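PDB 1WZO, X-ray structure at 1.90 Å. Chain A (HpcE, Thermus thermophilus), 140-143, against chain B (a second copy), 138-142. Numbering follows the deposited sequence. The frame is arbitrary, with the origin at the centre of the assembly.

Chain A 140-143: RPPI
Chain B 138-142: TFRPP

Two copies of one proline-rich segment meet here through loop residues, and no strand pairing joins them. The CA atoms nearest each other are those of Arg140(A) and Phe139(B), 4.2 Å apart. There is no parallel or antiparallel run: the chains then draw apart, CA of Pro142(A) being 7.4 Å from CA of Phe139(B). The contact buries 281 Å².

Arg140(A) has psi near 150°. Its CA-to-CB bond points away from chain B, yet the side chain returns: chi1 and chi2 are both m (-65° and -60°), which fold the chain back, and chi3 is t, with chi4 at -178°. NH1 of Arg140(A) thereby donates a hydrogen bond to O of Arg140(B) at 3.0 Å, with an N-H...O angle of 152°. The acceptor lies near the guanidinium plane, where the N-H bonds point. To another side of NH1, a water accepts hydrogen bonds from NH1 of Arg140(A) at 3.3 Å and NE of Arg140(B) at 3.1 Å, bridging the two cationic groups. The side chain of Arg140(B) is extended, t at chi1, chi2 and chi3, with chi4 at 158°; its phi/psi is -74/133. The backbone O of Arg140(A), meanwhile, lies at the edge of the Phe139(B) ring, 3.6 Å from CD1, where the ring hydrogens carry a slight positive charge.

Pro141(A), at phi/psi -56/130 with a C-gamma exo ring, continues the extended path. Its CD lies 3.3 Å from O of Arg140(B), the same oxygen that receives the arginine hydrogen bond. Proline has no amide hydrogen to offer, so this approach is a close packing contact. CG of Pro141(A) meets CB of Phe139(B) at 4.5 Å.

Pro142(A), phi/psi -80/54 and C-gamma endo, brings CD obliquely to the aromatic ring, 3.6 Å from CE1 of Phe139(B), an apolar contact. Phe139(B) serves both prolines with chi1 m (-57°) and chi2 -30°; its backbone takes the left-handed values 46/52. Pro142(A) is also the N-cap residue, a place that needs no amide donor.

Ile143(A) begins the helix at phi/psi -67/-45, with chi1 m and chi2 t. Its N makes a weak 2.8 Å hydrogen bond to O of Pro141(A), and its buried side chain stays out of reach of chain B.

On chain B, a cis peptide precedes Pro141(B) (-82/139, C-gamma endo), turning the chain after Arg140(B); CD of Pro141(B) lies 4.1 Å from NH1 of Arg140(A). Thr138(B) (-102/114, chi1 m, -55°) and Pro142(B) (-58/152, C-gamma exo) make no contact with the chain A stretch.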

ATOM      1  N   ARG A 140      15.546   2.470  28.335  1.00 38.12           N
ATOM      2  CA  ARG A 140      14.860   3.137  27.233  1.00 38.33           C
ATOM      3  C   ARG A 140      14.981   2.356  25.928  1.00 37.32           C
ATOM      4  O   ARG A 140      15.963   1.642  25.709  1.00 37.14           O
ATOM      5  CB  ARG A 140      15.431   4.542  27.025  1.00 39.64           C
ATOM      6  CG  ARG A 140      15.190   5.501  28.178  1.00 42.12           C
ATOM      7  CD  ARG A 140      13.701   5.690  28.433  1.00 44.14           C
ATOM      8  NE  ARG A 140      13.449   6.677  29.478  1.00 46.10           N
ATOM      9  CZ  ARG A 140      12.239   7.001  29.925  1.00 46.63           C
ATOM     10  NH1 ARG A 140      11.162   6.416  29.418  1.00 46.73           N
ATOM     11  NH2 ARG A 140      12.105   7.919  30.872  1.00 46.94           N
ATOM     12  N   PRO A 141      13.971   2.472  25.047  1.00 36.01           N
ATOM     13  CA  PRO A 141      14.006   1.763  23.762  1.00 35.65           C
ATOM     14  C   PRO A 141      15.294   2.150  23.027  1.00 34.82           C
ATOM     15  O   PRO A 141      15.608   3.328  22.888  1.00 35.49           O
ATOM     16  CB  PRO A 141      12.750   2.276  23.052  1.00 34.95           C
ATOM     17  CG  PRO A 141      11.802   2.509  24.182  1.00 35.14           C
ATOM     18  CD  PRO A 141      12.693   3.188  25.219  1.00 36.45           C
ATOM     19  N   PRO A 142      16.059   1.159  22.549  1.00 33.33           N
ATOM     20  CA  PRO A 142      17.304   1.472  21.846  1.00 31.07           C
ATOM     21  C   PRO A 142      17.060   1.872  20.393  1.00 27.09           C
ATOM     22  O   PRO A 142      17.649   1.296  19.481  1.00 28.42           O
ATOM     23  CB  PRO A 142      18.071   0.166  21.959  1.00 34.51           C
ATOM     24  CG  PRO A 142      16.973  -0.838  21.760  1.00 34.59           C
ATOM     25  CD  PRO A 142      15.864  -0.297  22.649  1.00 33.29           C
ATOM     26  N   ILE A 143      16.204   2.861  20.170  1.00 22.05           N
ATOM     27  CA  ILE A 143      15.910   3.261  18.802  1.00 18.73           C
ATOM     28  C   ILE A 143      17.083   3.886  18.056  1.00 16.35           C
ATOM     29  O   ILE A 143      17.340   3.537  16.904  1.00 15.91           O
ATOM     30  CB  ILE A 143      14.675   4.184  18.748  1.00 18.10           C
ATOM     31  CG1 ILE A 143      13.445   3.402  19.231  1.00 20.22           C
ATOM     32  CG2 ILE A 143      14.450   4.662  17.325  1.00 16.78           C
ATOM     33  CD1 ILE A 143      12.150   4.221  19.332  1.00 20.88           C
TER
ATOM     34  N   THR B 138      12.539  -1.688  31.747  1.00 41.30           N
ATOM     35  CA  THR B 138      13.104  -2.377  30.588  1.00 40.87           C
ATOM     36  C   THR B 138      12.433  -1.774  29.357  1.00 40.51           C
ATOM     37  O   THR B 138      11.230  -1.940  29.162  1.00 41.89           O
ATOM     38  CB  THR B 138      12.807  -3.893  30.623  1.00 40.44           C
ATOM     39  OG1 THR B 138      13.264  -4.446  31.864  1.00 41.10           O
ATOM     40  CG2 THR B 138      13.518  -4.602  29.474  1.00 39.13           C
ATOM     41  N   PHE B 139      13.210  -1.078  28.531  1.00 39.25           N
ATOM     42  CA  PHE B 139      12.674  -0.425  27.337  1.00 38.97           C
ATOM     43  C   PHE B 139      11.398   0.315  27.717  1.00 38.29           C
ATOM     44  O   PHE B 139      10.351   0.142  27.095  1.00 39.15           O
ATOM     45  CB  PHE B 139      12.370  -1.443  26.230  1.00 36.06           C
ATOM     46  CG  PHE B 139      13.559  -2.267  25.816  1.00 36.08           C
ATOM     47  CD1 PHE B 139      14.852  -1.747  25.900  1.00 35.47           C
ATOM     48  CD2 PHE B 139      13.385  -3.556  25.313  1.00 35.91           C
ATOM     49  CE1 PHE B 139      15.953  -2.493  25.489  1.00 36.13           C
ATOM     50  CE2 PHE B 139      14.478  -4.318  24.896  1.00 35.24           C
ATOM     51  CZ  PHE B 139      15.766  -3.786  24.984  1.00 38.48           C
ATOM     52  N   ARG B 140      11.506   1.142  28.752  1.00 39.02           N
ATOM     53  CA  ARG B 140      10.378   1.919  29.251  1.00 37.64           C
ATOM     54  C   ARG B 140      10.034   3.095  28.338  1.00 35.48           C
ATOM     55  O   ARG B 140      10.921   3.826  27.892  1.00 33.23           O
ATOM     56  CB  ARG B 140      10.693   2.439  30.656  1.00 38.93           C
ATOM     57  CG  ARG B 140       9.640   3.375  31.215  1.00 39.53           C
ATOM     58  CD  ARG B 140       9.868   3.627  32.692  1.00 42.25           C
ATOM     59  NE  ARG B 140       8.877   4.551  33.237  1.00 45.06           N
ATOM     60  CZ  ARG B 140       8.562   4.631  34.524  1.00 47.27           C
ATOM     61  NH1 ARG B 140       9.159   3.836  35.405  1.00 48.51           N
ATOM     62  NH2 ARG B 140       7.649   5.505  34.933  1.00 47.68           N
ATOM     63  N   PRO B 141       8.739   3.267  28.018  1.00 34.56           N
ATOM     64  CA  PRO B 141       7.635   2.407  28.471  1.00 33.56           C
ATOM     65  C   PRO B 141       7.541   1.161  27.588  1.00 33.19           C
ATOM     66  O   PRO B 141       7.701   1.242  26.372  1.00 31.59           O
ATOM     67  CB  PRO B 141       6.416   3.316  28.331  1.00 34.16           C
ATOM     68  CG  PRO B 141       6.764   4.136  27.123  1.00 34.50           C
ATOM     69  CD  PRO B 141       8.220   4.488  27.370  1.00 34.05           C
ATOM     70  N   PRO B 142       7.292  -0.010  28.193  1.00 32.16           N
ATOM     71  CA  PRO B 142       7.194  -1.246  27.409  1.00 30.51           C
ATOM     72  C   PRO B 142       6.116  -1.222  26.324  1.00 27.69           C
ATOM     73  O   PRO B 142       5.108  -0.519  26.432  1.00 27.34           O
ATOM     74  CB  PRO B 142       6.916  -2.311  28.474  1.00 31.30           C
ATOM     75  CG  PRO B 142       7.609  -1.761  29.686  1.00 31.91           C
ATOM     76  CD  PRO B 142       7.215  -0.300  29.635  1.00 32.03           C
TER
HETATM   77  O   HOH W   1       8.281   6.659  30.993  1.00 52.71           O